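Local structure of isomaltodextranase (Arthrobacter globiformis, 5AWP) at residues G122-P127 with I200-W205; L263-A268 with I312-F317; G433-D438 with L445-R450; G488-H493 with F501-Q506. The protein hydrolyses alpha-1,6-glucosidic linkages in dextran-like polysaccharides, removing successive isomaltose units from the non-reducing ends of the chains. All coordinates share one frame; numbering follows the deposited sequence. Where two conformers were deposited one is given.

Contact 1: G122-P127 with I200-W205. With BGC (beta-D-glucopyranose), chain B.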
# COMPACT_ATOMS: atom_id res chain seq x y z
N GLY A 122 -1.59 -17.27 -3.80
CA GLY A 122 -1.25 -15.99 -4.41
C GLY A 122 -0.53 -16.22 -5.71
O GLY A 122 0.26 -17.15 -5.80
N VAL A 123 -0.80 -15.40 -6.72
CA VAL A 123 -0.22 -15.64 -8.03
C VAL A 123 0.53 -14.41 -8.56
O VAL A 123 0.02 -13.28 -8.53
CB VAL A 123 -1.30 -16.04 -9.07
CG1 VAL A 123 -0.69 -16.08 -10.47
CG2 VAL A 123 -1.86 -17.42 -8.74
N TYR A 124 1.72 -14.67 -9.10
CA TYR A 124 2.49 -13.68 -9.86
C TYR A 124 2.24 -13.94 -11.32
O TYR A 124 2.63 -14.99 -11.85
CB TYR A 124 3.96 -13.84 -9.55
CG TYR A 124 4.96 -13.00 -10.31
CD1 TYR A 124 5.33 -13.37 -11.59
CD2 TYR A 124 5.63 -11.92 -9.72
CE1 TYR A 124 6.27 -12.67 -12.30
CE2 TYR A 124 6.58 -11.20 -10.45
CZ TYR A 124 6.89 -11.60 -11.75
OH TYR A 124 7.83 -10.99 -12.56
N TYR A 125 1.56 -13.01 -11.97
CA TYR A 125 1.44 -13.04 -13.44
C TYR A 125 0.94 -11.73 -13.94
O TYR A 125 0.26 -10.98 -13.21
CB TYR A 125 0.51 -14.15 -13.94
CG TYR A 125 0.96 -14.70 -15.29
CD1 TYR A 125 2.06 -15.53 -15.37
CD2 TYR A 125 0.32 -14.36 -16.48
CE1 TYR A 125 2.51 -16.01 -16.58
CE2 TYR A 125 0.76 -14.85 -17.71
CZ TYR A 125 1.87 -15.67 -17.74
OH TYR A 125 2.34 -16.19 -18.92
N ASN A 126 1.31 -11.44 -15.19
CA ASN A 126 0.89 -10.24 -15.87
C ASN A 126 -0.09 -10.64 -16.96
O ASN A 126 0.29 -11.35 -17.87
CB ASN A 126 2.11 -9.49 -16.45
CG ASN A 126 1.74 -8.14 -17.06
OD1 ASN A 126 0.65 -7.95 -17.61
ND2 ASN A 126 2.67 -7.18 -16.98
N PRO A 127 -1.34 -10.14 -16.90
CA PRO A 127 -2.34 -10.65 -17.89
C PRO A 127 -2.17 -10.07 -19.30
O PRO A 127 -2.91 -10.42 -20.21
CB PRO A 127 -3.67 -10.23 -17.28
CG PRO A 127 -3.35 -9.05 -16.43
CD PRO A 127 -1.96 -9.29 -15.88
N ILE A 200 1.45 -8.27 -10.23
CA ILE A 200 1.58 -7.93 -11.64
C ILE A 200 2.86 -7.11 -11.88
O ILE A 200 2.96 -5.96 -11.50
CB ILE A 200 0.36 -7.11 -12.12
CG1 ILE A 200 -0.94 -7.87 -11.80
CG2 ILE A 200 0.49 -6.81 -13.60
CD1 ILE A 200 -2.21 -7.21 -12.29
N ASP A 201 3.81 -7.70 -12.56
CA ASP A 201 5.13 -7.11 -12.71
C ASP A 201 5.40 -6.80 -14.18
O ASP A 201 4.69 -7.28 -15.06
CB ASP A 201 6.15 -8.14 -12.18
CG ASP A 201 7.57 -7.59 -12.05
OD1 ASP A 201 7.74 -6.36 -12.04
OD2 ASP A 201 8.49 -8.43 -11.91
N PHE A 202 6.45 -6.02 -14.41
CA PHE A 202 6.98 -5.70 -15.75
C PHE A 202 6.14 -4.71 -16.58
O PHE A 202 6.38 -4.54 -17.79
CB PHE A 202 7.36 -6.97 -16.53
CG PHE A 202 8.58 -7.65 -15.98
CD1 PHE A 202 9.85 -7.13 -16.22
CD2 PHE A 202 8.47 -8.78 -15.19
CE1 PHE A 202 10.97 -7.72 -15.68
CE2 PHE A 202 9.60 -9.39 -14.64
CZ PHE A 202 10.85 -8.85 -14.89
N LEU A 203 5.21 -3.98 -15.95
CA LEU A 203 4.41 -3.04 -16.76
C LEU A 203 5.16 -1.79 -17.19
O LEU A 203 4.73 -1.13 -18.13
CB LEU A 203 3.08 -2.67 -16.10
CG LEU A 203 2.01 -3.77 -16.06
CD1 LEU A 203 0.87 -3.35 -15.15
CD2 LEU A 203 1.45 -4.09 -17.45
N SER A 204 6.26 -1.46 -16.52
CA SER A 204 7.08 -0.35 -16.97
C SER A 204 7.86 -0.79 -18.22
O SER A 204 8.04 0.00 -19.16
CB SER A 204 7.99 0.19 -15.85
OG SER A 204 8.72 1.35 -16.27
N TRP A 205 8.30 -2.05 -18.26
CA TRP A 205 8.95 -2.57 -19.48
C TRP A 205 7.93 -2.60 -20.61
O TRP A 205 8.23 -2.20 -21.72
CB TRP A 205 9.58 -3.94 -19.28
CG TRP A 205 10.80 -3.97 -18.41
CD1 TRP A 205 11.17 -3.06 -17.46
CD2 TRP A 205 11.76 -5.03 -18.35
NE1 TRP A 205 12.33 -3.46 -16.85
CE2 TRP A 205 12.71 -4.67 -17.37
CE3 TRP A 205 11.94 -6.21 -19.06
CZ2 TRP A 205 13.80 -5.48 -17.06
CZ3 TRP A 205 13.02 -7.00 -18.76
CH2 TRP A 205 13.94 -6.64 -17.77
C2 BGC B . 10.61 -8.03 -9.58
C3 BGC B . 10.90 -9.08 -8.52
C4 BGC B . 10.72 -10.46 -9.13
C5 BGC B . 11.61 -10.63 -10.34
C6 BGC B . 11.34 -11.96 -11.03
C1 BGC B . 11.51 -8.25 -10.80
O1 BGC B . 11.11 -7.35 -11.83
O2 BGC B . 10.76 -6.68 -9.09
O3 BGC B . 10.00 -8.93 -7.41
O4 BGC B . 11.03 -11.49 -8.19
O5 BGC B . 11.34 -9.59 -11.28
O6 BGC B . 12.21 -12.02 -12.15
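Y124 and D201 form the tight part of this contact. The phenol OH of Y124 donates to OD2 of D201 over 2.7 Å, OD2 accepting on its anti lone pair, the one pointing away from OD1. Ring and carboxylate planes stand 75° apart, and the ring also rests against the aspartate stem, with CE2 of Y124 3.5 Å from CB of D201. The same OH meets the edge of the F202 ring near its plane, 3.2 Å from CE2 of F202. With CG anti to the backbone N (chi1 175°), Y124 swings from the end of strand 120-124 across to the carboxylate. A second polar link lies beside it: ND2 of N126 donates to the carbonyl O of D201 at 2.8 Å, tilted from the carbonyl plane, while L203 CD2 packs against this amide.

Packing is looser at the far end, where CD of P127 and CD1 of I200 meet only at 4.2 Å before helices 179-192 and 223-237 take over. The other flank belongs to the ligand: O1 of the beta-glucose donates to OD2 of D201 at 2.8 Å.

D201 is probably the nucleophile of this (beta/alpha)8-barrel glycosidase, placed just after strand 197-200. Two donors thus converge on OD2, so Y124, with a weak bond from F202 N to OD1, probably helps set the rotation of the carboxylate facing the sugar's C1 hydroxyl.

Contact 2: L263-A268 with I312-F317. With BGC (beta-D-glucopyranose), chain B.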
# COMPACT_ATOMS: atom_id res chain seq x y z
N LEU A 263 -1.68 -2.07 -4.32
CA LEU A 263 -0.30 -1.99 -3.83
C LEU A 263 0.63 -1.51 -4.94
O LEU A 263 0.44 -1.90 -6.10
CB LEU A 263 0.22 -3.37 -3.35
CG LEU A 263 -0.14 -3.84 -1.95
CD1 LEU A 263 -1.59 -4.23 -1.84
CD2 LEU A 263 0.72 -5.02 -1.54
N VAL A 264 1.64 -0.73 -4.56
CA VAL A 264 2.78 -0.42 -5.46
C VAL A 264 4.13 -0.67 -4.77
O VAL A 264 4.33 -0.30 -3.61
CB VAL A 264 2.75 1.03 -5.97
CG1 VAL A 264 1.60 1.21 -6.96
CG2 VAL A 264 2.63 2.03 -4.83
N ARG A 265 5.04 -1.32 -5.47
CA ARG A 265 6.42 -1.46 -5.01
C ARG A 265 7.08 -0.09 -4.95
O ARG A 265 6.93 0.72 -5.88
CB ARG A 265 7.24 -2.43 -5.90
CG ARG A 265 7.18 -3.88 -5.44
CD ARG A 265 8.28 -4.25 -4.45
NE ARG A 265 9.58 -3.95 -5.08
CZ ARG A 265 10.15 -4.72 -6.01
NH1 ARG A 265 9.61 -5.86 -6.35
NH2 ARG A 265 11.27 -4.33 -6.61
N ILE A 266 7.80 0.17 -3.85
CA ILE A 266 8.44 1.46 -3.65
C ILE A 266 9.97 1.37 -3.57
O ILE A 266 10.61 2.36 -3.21
CB ILE A 266 7.86 2.22 -2.42
CG1 ILE A 266 7.83 1.36 -1.13
CG2 ILE A 266 6.45 2.70 -2.75
CD1 ILE A 266 9.16 0.85 -0.61
N ASN A 267 10.52 0.20 -3.92
CA ASN A 267 11.95 -0.13 -3.84
C ASN A 267 12.45 -1.09 -4.93
O ASN A 267 11.67 -1.84 -5.56
CB ASN A 267 12.29 -0.75 -2.47
CG ASN A 267 11.50 -2.02 -2.17
OD1 ASN A 267 10.39 -2.23 -2.69
ND2 ASN A 267 12.08 -2.87 -1.32
N ALA A 268 13.77 -1.05 -5.17
CA ALA A 268 14.43 -2.11 -5.94
C ALA A 268 14.19 -3.45 -5.24
O ALA A 268 13.88 -3.48 -4.03
CB ALA A 268 15.93 -1.82 -6.06
N ILE A 312 -1.55 1.07 -0.76
CA ILE A 312 -0.65 0.39 0.18
C ILE A 312 0.75 0.30 -0.44
O ILE A 312 0.90 -0.16 -1.55
CB ILE A 312 -1.18 -1.02 0.50
CG1 ILE A 312 -2.47 -0.90 1.29
CG2 ILE A 312 -0.11 -1.81 1.30
CD1 ILE A 312 -3.33 -2.14 1.37
N LEU A 313 1.77 0.75 0.28
CA LEU A 313 3.12 0.74 -0.25
C LEU A 313 3.79 -0.61 0.04
O LEU A 313 3.69 -1.13 1.15
CB LEU A 313 3.92 1.90 0.35
CG LEU A 313 3.27 3.27 0.20
CD1 LEU A 313 4.21 4.36 0.73
CD2 LEU A 313 2.90 3.56 -1.26
N ASP A 314 4.43 -1.16 -0.99
CA ASP A 314 4.95 -2.52 -0.96
C ASP A 314 6.47 -2.45 -0.87
O ASP A 314 7.14 -2.00 -1.81
CB ASP A 314 4.42 -3.26 -2.20
CG ASP A 314 4.99 -4.66 -2.37
OD1 ASP A 314 5.70 -5.15 -1.47
OD2 ASP A 314 4.74 -5.24 -3.45
N GLY A 315 7.01 -2.81 0.28
CA GLY A 315 8.48 -2.90 0.48
C GLY A 315 9.13 -4.19 0.02
O GLY A 315 10.32 -4.44 0.28
N ASP A 316 8.36 -5.02 -0.67
CA ASP A 316 8.85 -6.27 -1.28
C ASP A 316 9.00 -7.40 -0.27
O ASP A 316 8.10 -7.61 0.56
CB ASP A 316 10.11 -6.05 -2.13
CG ASP A 316 10.28 -7.14 -3.19
OD1 ASP A 316 9.31 -7.49 -3.88
OD2 ASP A 316 11.41 -7.63 -3.34
N PHE A 317 10.10 -8.15 -0.31
CA PHE A 317 10.20 -9.39 0.43
C PHE A 317 11.17 -9.32 1.60
O PHE A 317 12.22 -8.73 1.49
CB PHE A 317 10.66 -10.50 -0.49
CG PHE A 317 9.78 -10.71 -1.68
CD1 PHE A 317 8.40 -10.68 -1.56
CD2 PHE A 317 10.34 -11.02 -2.92
CE1 PHE A 317 7.59 -10.88 -2.67
CE2 PHE A 317 9.52 -11.26 -4.02
CZ PHE A 317 8.14 -11.20 -3.88
C2 BGC B . 10.61 -8.03 -9.58
C3 BGC B . 10.90 -9.08 -8.52
C4 BGC B . 10.72 -10.46 -9.13
C5 BGC B . 11.61 -10.63 -10.34
C6 BGC B . 11.34 -11.96 -11.03
C1 BGC B . 11.51 -8.25 -10.80
O1 BGC B . 11.11 -7.35 -11.83
O2 BGC B . 10.76 -6.68 -9.09
O3 BGC B . 10.00 -8.93 -7.41
O4 BGC B . 11.03 -11.49 -8.19
O5 BGC B . 11.34 -9.59 -11.28
O6 BGC B . 12.21 -12.02 -12.15
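Backbone bonds between V264, I312, D314 and I266 lay strand 263-265 parallel to strand 312-314: V264 N donates to I312 O, D314 N to V264 O (2.8 Å), and I266 N to D314 O. These are neighbouring strands of the catalytic barrel.

Apolar contacts fall on both sheet faces. L263 CG meets I312 CG2 at 3.8 Å on the face lining the barrel, whereas V264 CG2 touches CD2 of L313 on the face covered by helix 295-302; I266, just past the strand end, adds its CG2 to the same CD2.

Polar side chains gather beyond the strand ends. N267 ND2 reaches G315 O at 2.9 Å from well above the carbonyl plane, and D314 OD1 closes an Asx turn by accepting from D316 N. R265, its chain bent at chi2 and chi3, grips N267 O side-on with NE and NH2 (2.7 Å from NH2), the oxygen lying in the guanidinium plane. NH1 forms a salt bridge with D316 OD1 at 3.0 Å, the carboxylate carbon lying over one guanidinium face.

D314 and D316 are both salt-bridged to R199. Gripped by N267 O and flanked by D316 and D269, which probably balance its charge, R265 presents NH1 to carboxylate and glucose together, 3.1 Å from sugar O2, consistent with a sugar-binding role.

Contact 3: G433-D438 with L445-R450. With PO4 (phosphate ion), chain D.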
# COMPACT_ATOMS: atom_id res chain seq x y z
N GLY A 433 -0.85 13.29 26.01
CA GLY A 433 0.12 12.21 26.24
C GLY A 433 -0.50 10.83 25.98
O GLY A 433 -1.59 10.71 25.37
N GLY A 434 0.17 9.79 26.44
CA GLY A 434 -0.31 8.43 26.26
C GLY A 434 0.49 7.37 27.01
O GLY A 434 1.68 7.57 27.34
N ASN A 435 -0.18 6.27 27.30
CA ASN A 435 0.49 5.09 27.86
C ASN A 435 1.30 4.43 26.76
O ASN A 435 0.81 4.29 25.62
CB ASN A 435 -0.53 4.11 28.48
CG ASN A 435 -1.21 4.68 29.73
OD1 ASN A 435 -0.65 4.65 30.83
ND2 ASN A 435 -2.43 5.20 29.56
N VAL A 436 2.53 4.03 27.08
CA VAL A 436 3.46 3.55 26.06
C VAL A 436 3.95 2.15 26.39
O VAL A 436 4.37 1.87 27.52
CB VAL A 436 4.68 4.51 25.92
CG1 VAL A 436 5.64 4.04 24.85
CG2 VAL A 436 4.25 5.93 25.64
N ARG A 437 3.88 1.27 25.40
CA ARG A 437 4.34 -0.08 25.53
C ARG A 437 5.39 -0.33 24.46
O ARG A 437 5.14 -0.10 23.28
CB ARG A 437 3.17 -1.04 25.35
CG ARG A 437 3.53 -2.49 25.44
CD ARG A 437 2.31 -3.39 25.62
NE ARG A 437 2.76 -4.76 25.77
CZ ARG A 437 3.13 -5.31 26.92
NH1 ARG A 437 3.06 -4.63 28.07
NH2 ARG A 437 3.54 -6.55 26.95
N ASP A 438 6.55 -0.81 24.89
CA ASP A 438 7.62 -1.24 24.00
C ASP A 438 7.32 -2.67 23.54
O ASP A 438 7.27 -3.60 24.35
CB ASP A 438 8.96 -1.16 24.78
CG ASP A 438 10.18 -1.57 23.94
OD1 ASP A 438 10.06 -2.50 23.10
OD2 ASP A 438 11.26 -0.96 24.16
N LEU A 445 5.62 1.13 29.75
CA LEU A 445 6.44 2.23 30.25
C LEU A 445 5.62 3.26 31.03
O LEU A 445 6.18 4.23 31.54
CB LEU A 445 7.19 2.91 29.11
CG LEU A 445 8.05 2.05 28.18
CD1 LEU A 445 8.92 2.94 27.30
CD2 LEU A 445 8.95 1.12 28.96
N GLY A 446 4.31 3.05 31.12
CA GLY A 446 3.40 4.00 31.77
C GLY A 446 3.04 5.20 30.93
O GLY A 446 3.35 5.26 29.73
N MET A 447 2.39 6.17 31.56
CA MET A 447 1.97 7.39 30.89
C MET A 447 3.20 8.25 30.59
O MET A 447 4.09 8.36 31.41
CB MET A 447 0.99 8.17 31.77
CG MET A 447 0.18 9.21 31.02
SD MET A 447 -1.07 8.49 29.95
CE MET A 447 -2.33 8.08 31.16
N ASP A 448 3.23 8.85 29.40
CA ASP A 448 4.41 9.61 28.96
C ASP A 448 3.99 10.66 27.96
O ASP A 448 2.87 10.62 27.45
CB ASP A 448 5.46 8.67 28.33
CG ASP A 448 6.89 9.13 28.57
OD1 ASP A 448 7.15 10.35 28.61
OD2 ASP A 448 7.77 8.25 28.74
N SER A 449 4.91 11.58 27.70
CA SER A 449 4.71 12.69 26.78
C SER A 449 5.47 12.47 25.47
O SER A 449 5.37 13.28 24.55
CB SER A 449 5.20 13.99 27.40
OG SER A 449 6.61 13.97 27.48
N ARG A 450 6.22 11.37 25.39
CA ARG A 450 7.06 11.09 24.25
C ARG A 450 7.40 9.61 24.20
O ARG A 450 7.17 8.88 25.17
CB ARG A 450 8.34 11.94 24.30
CG ARG A 450 9.23 11.67 25.51
CD ARG A 450 9.77 12.96 26.14
NE ARG A 450 10.85 13.55 25.34
CZ ARG A 450 12.13 13.19 25.39
NH1 ARG A 450 12.56 12.21 26.21
NH2 ARG A 450 13.02 13.81 24.61
P PO4 D . 11.00 16.35 22.81
O1 PO4 D . 10.59 16.75 21.40
O2 PO4 D . 10.01 15.31 23.34
O3 PO4 D . 10.96 17.57 23.70
O4 PO4 D . 12.37 15.75 22.86
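N435 and M447 lie on one face of an antiparallel pair, their side chains crossing obliquely. N435 holds CG anti to its carbonyl carbon (chi1 -68°), while M447 sends CG the other way, anti to the amide nitrogen, and then bends at chi2 and chi3. That fold brings SD of M447 to 3.5 Å from the carbonyl carbon of G434 and lays the methyl end beside the amide of N435. M447 was modelled in two conformers, so these contacts hold for one of them. Replacing N435 by an alanine removes the carboxamide beside the thioether, and is likely to leave the bent end of M447 freer to turn.

V436, on the other face, places CG2 4.0 Å from CB of D448. L445 points toward the partner strand, its CB 3.4 Å from V436 O. Backbone bonds close the pair: G434 N to D448 O at 3.0 Å, D448 N back to G434 O, and L445 N to V436 O at 2.7 Å. R450, with a bent chain, turns its guanidinium edge to a phosphate, probably from the crystallisation liquor; NE donates to O2 at 2.8 Å and NH2 to O4 at 2.7 Å, and K426 also hydrogen-bonds the ion.

The hairpin forms one margin of the C-terminal beta-sandwich domain's sheet: strand 443-448 is outermost, and strand 434-438 lies between it and strand 460-466, whose F463 packs on V436.

Contact 4: G488-H493 with F501-Q506. With GLC (alpha-D-glucopyranose), chain C; BGC (beta-D-glucopyranose), chain E.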
# COMPACT_ATOMS: atom_id res chain seq x y z
N GLY A 488 -2.61 17.95 1.03
CA GLY A 488 -1.27 17.64 1.46
C GLY A 488 -0.86 18.36 2.72
O GLY A 488 -1.60 19.18 3.27
N PHE A 489 0.34 18.04 3.16
CA PHE A 489 0.91 18.58 4.37
C PHE A 489 1.45 19.99 4.17
O PHE A 489 2.13 20.27 3.16
CB PHE A 489 2.10 17.70 4.79
CG PHE A 489 2.82 18.21 5.99
CD1 PHE A 489 2.35 17.91 7.26
CD2 PHE A 489 3.95 19.00 5.86
CE1 PHE A 489 3.02 18.38 8.38
CE2 PHE A 489 4.62 19.47 6.97
CZ PHE A 489 4.15 19.17 8.23
N ASN A 490 1.24 20.83 5.17
CA ASN A 490 1.98 22.08 5.25
C ASN A 490 2.13 22.51 6.72
O ASN A 490 1.54 21.93 7.62
CB ASN A 490 1.32 23.18 4.40
CG ASN A 490 2.34 24.03 3.65
OD1 ASN A 490 3.43 24.28 4.15
ND2 ASN A 490 1.99 24.47 2.44
N TYR A 491 2.94 23.53 6.92
CA TYR A 491 3.23 24.05 8.24
C TYR A 491 3.53 25.53 8.13
O TYR A 491 4.24 26.08 8.97
CB TYR A 491 4.41 23.32 8.86
CG TYR A 491 5.75 23.67 8.27
CD1 TYR A 491 6.01 23.49 6.91
CD2 TYR A 491 6.76 24.17 9.06
CE1 TYR A 491 7.24 23.81 6.37
CE2 TYR A 491 8.00 24.49 8.53
CZ TYR A 491 8.23 24.30 7.18
OH TYR A 491 9.46 24.61 6.65
N ASN A 492 2.95 26.20 7.13
CA ASN A 492 3.39 27.52 6.74
C ASN A 492 2.53 28.67 7.31
O ASN A 492 2.71 29.83 6.92
CB ASN A 492 3.55 27.60 5.22
CG ASN A 492 2.24 27.42 4.48
OD1 ASN A 492 1.30 26.80 4.99
ND2 ASN A 492 2.18 27.95 3.28
N HIS A 493 1.62 28.33 8.23
CA HIS A 493 0.98 29.30 9.09
C HIS A 493 1.03 28.79 10.54
O HIS A 493 0.55 27.69 10.82
CB HIS A 493 -0.47 29.52 8.67
CG HIS A 493 -0.62 29.96 7.24
ND1 HIS A 493 -0.14 31.16 6.77
CD2 HIS A 493 -1.20 29.35 6.18
CE1 HIS A 493 -0.41 31.27 5.48
NE2 HIS A 493 -1.06 30.18 5.10
N PHE A 501 -0.39 20.72 9.36
CA PHE A 501 -1.78 20.59 9.05
C PHE A 501 -1.95 20.20 7.58
O PHE A 501 -0.97 20.05 6.84
CB PHE A 501 -2.47 21.91 9.36
CG PHE A 501 -1.86 23.06 8.65
CD1 PHE A 501 -2.25 23.39 7.37
CD2 PHE A 501 -0.87 23.81 9.26
CE1 PHE A 501 -1.68 24.44 6.70
CE2 PHE A 501 -0.28 24.87 8.59
CZ PHE A 501 -0.69 25.19 7.31
N VAL A 502 -3.19 20.02 7.15
CA VAL A 502 -3.47 19.71 5.76
C VAL A 502 -4.00 20.94 5.01
O VAL A 502 -4.98 21.57 5.46
CB VAL A 502 -4.45 18.54 5.64
CG1 VAL A 502 -4.96 18.42 4.21
CG2 VAL A 502 -3.75 17.25 6.07
N ASP A 503 -3.36 21.26 3.89
CA ASP A 503 -3.84 22.26 2.95
C ASP A 503 -4.17 21.62 1.58
O ASP A 503 -4.22 20.39 1.46
CB ASP A 503 -2.85 23.44 2.83
CG ASP A 503 -1.59 23.09 2.08
OD1 ASP A 503 -1.45 21.93 1.63
OD2 ASP A 503 -0.73 24.00 1.93
N GLY A 504 -4.44 22.46 0.59
CA GLY A 504 -4.88 22.00 -0.71
C GLY A 504 -6.35 21.66 -0.73
O GLY A 504 -6.85 21.11 -1.70
N LEU A 505 -7.05 22.01 0.33
CA LEU A 505 -8.48 21.83 0.38
C LEU A 505 -9.14 23.08 -0.20
O LEU A 505 -9.77 23.85 0.51
CB LEU A 505 -8.92 21.57 1.82
CG LEU A 505 -8.39 20.25 2.40
CD1 LEU A 505 -8.47 20.29 3.91
CD2 LEU A 505 -9.16 19.07 1.83
N GLN A 506 -8.95 23.28 -1.50
CA GLN A 506 -9.34 24.49 -2.21
C GLN A 506 -9.72 24.10 -3.65
O GLN A 506 -9.46 22.97 -4.08
CB GLN A 506 -8.18 25.49 -2.23
CG GLN A 506 -6.93 24.94 -2.90
CD GLN A 506 -5.79 25.93 -2.94
OE1 GLN A 506 -5.77 26.91 -2.20
NE2 GLN A 506 -4.83 25.67 -3.81
C1 GLC C . -3.83 30.66 0.99
C2 GLC C . -3.21 30.16 2.28
C3 GLC C . -3.15 28.63 2.29
C4 GLC C . -4.59 28.12 2.13
C5 GLC C . -5.21 28.74 0.87
C6 GLC C . -6.67 28.38 0.71
O2 GLC C . -1.90 30.67 2.40
O3 GLC C . -2.56 28.26 3.52
O4 GLC C . -4.64 26.71 2.02
O5 GLC C . -5.13 30.15 0.83
O6 GLC C . -6.94 28.57 -0.65
C2 BGC E . -0.51 28.51 -3.26
C3 BGC E . -1.95 28.23 -3.65
C4 BGC E . -2.88 28.85 -2.62
C5 BGC E . -2.53 30.32 -2.38
C6 BGC E . -3.35 30.92 -1.27
C1 BGC E . -0.37 30.01 -3.15
O1 BGC E . 1.00 30.28 -2.93
O2 BGC E . 0.42 28.03 -4.21
O3 BGC E . -2.18 26.83 -3.71
O4 BGC E . -4.22 28.74 -3.09
O5 BGC E . -1.16 30.45 -2.05
O6 BGC E . -2.98 30.25 -0.07
O HOH W 1 0.92 21.38 1.04
O HOH W 2 -0.89 26.41 3.59
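The F501 ring lies beneath the turning backbone of N490, Y491 and N492. Its CG sits between backbone N and carbonyl carbon (chi1 55°), which folds the ring toward strand 488-490. The carbonyl O of N490 stands 3.4 Å above one ring face, displaced from the ring centre, and also accepts from F501 N. The N492 side chain runs at about a right angle to that of F501, but its amide lies only 24° from the ring plane and brings OD1 to the ring edge, 3.5 Å from CZ of F501.

N490 and D503 share that sheet face, their amide and carboxylate planes 88° apart. ND2 of N490 donates to OD2 of D503 at 2.8 Å; OD2 lies in the amide plane but is met on its syn side from a point tilted out of the carboxylate plane. OD1 of N490 takes the backbone NH of Y491 on an in-plane lone pair, which fixes the amide's flip.

H493 approaches the F501 ring obliquely, CD2 4.3 Å from CZ. Losing the ring to an alanine at this position is likely to open a gap under N490 and N492 and let the segment carrying H493 shift from the sugar.

H493 NE2 bonds to both O2 and O3 of the alpha-glucose at 2.9 Å, and a water joins O3 to N492 OD1 and D503 OD2. Q506 OE1 accepts from O6 of that glucose and O4 of the second sugar. Both segments belong to the CBM6 region, and a sugar held by loop residues at the end of a beta-sandwich is consistent with such a module's binding site.

Overall arrangement
Contacts 1 and 2 are core: every touching residue is buried, both reach the parallel barrel sheet, and their centres lie 14 Å apart. They do not touch, yet meet through one beta-glucose, which contact 1 addresses with an acceptor carboxylate and contact 2 with a donating guanidinium. Contacts 3 and 4 are partly buried hairpins in separate beta domains, about 29 Å apart between centres. Contact 3 is held mainly by backbone bonds, and its phosphate is probably incidental. Contact 4 binds sugar too, at a second site about 36 Å from contact 1, centre to centre, but mainly through amide and probably neutral imidazole groups and a water, with no arginine-carboxylate network like the barrel's.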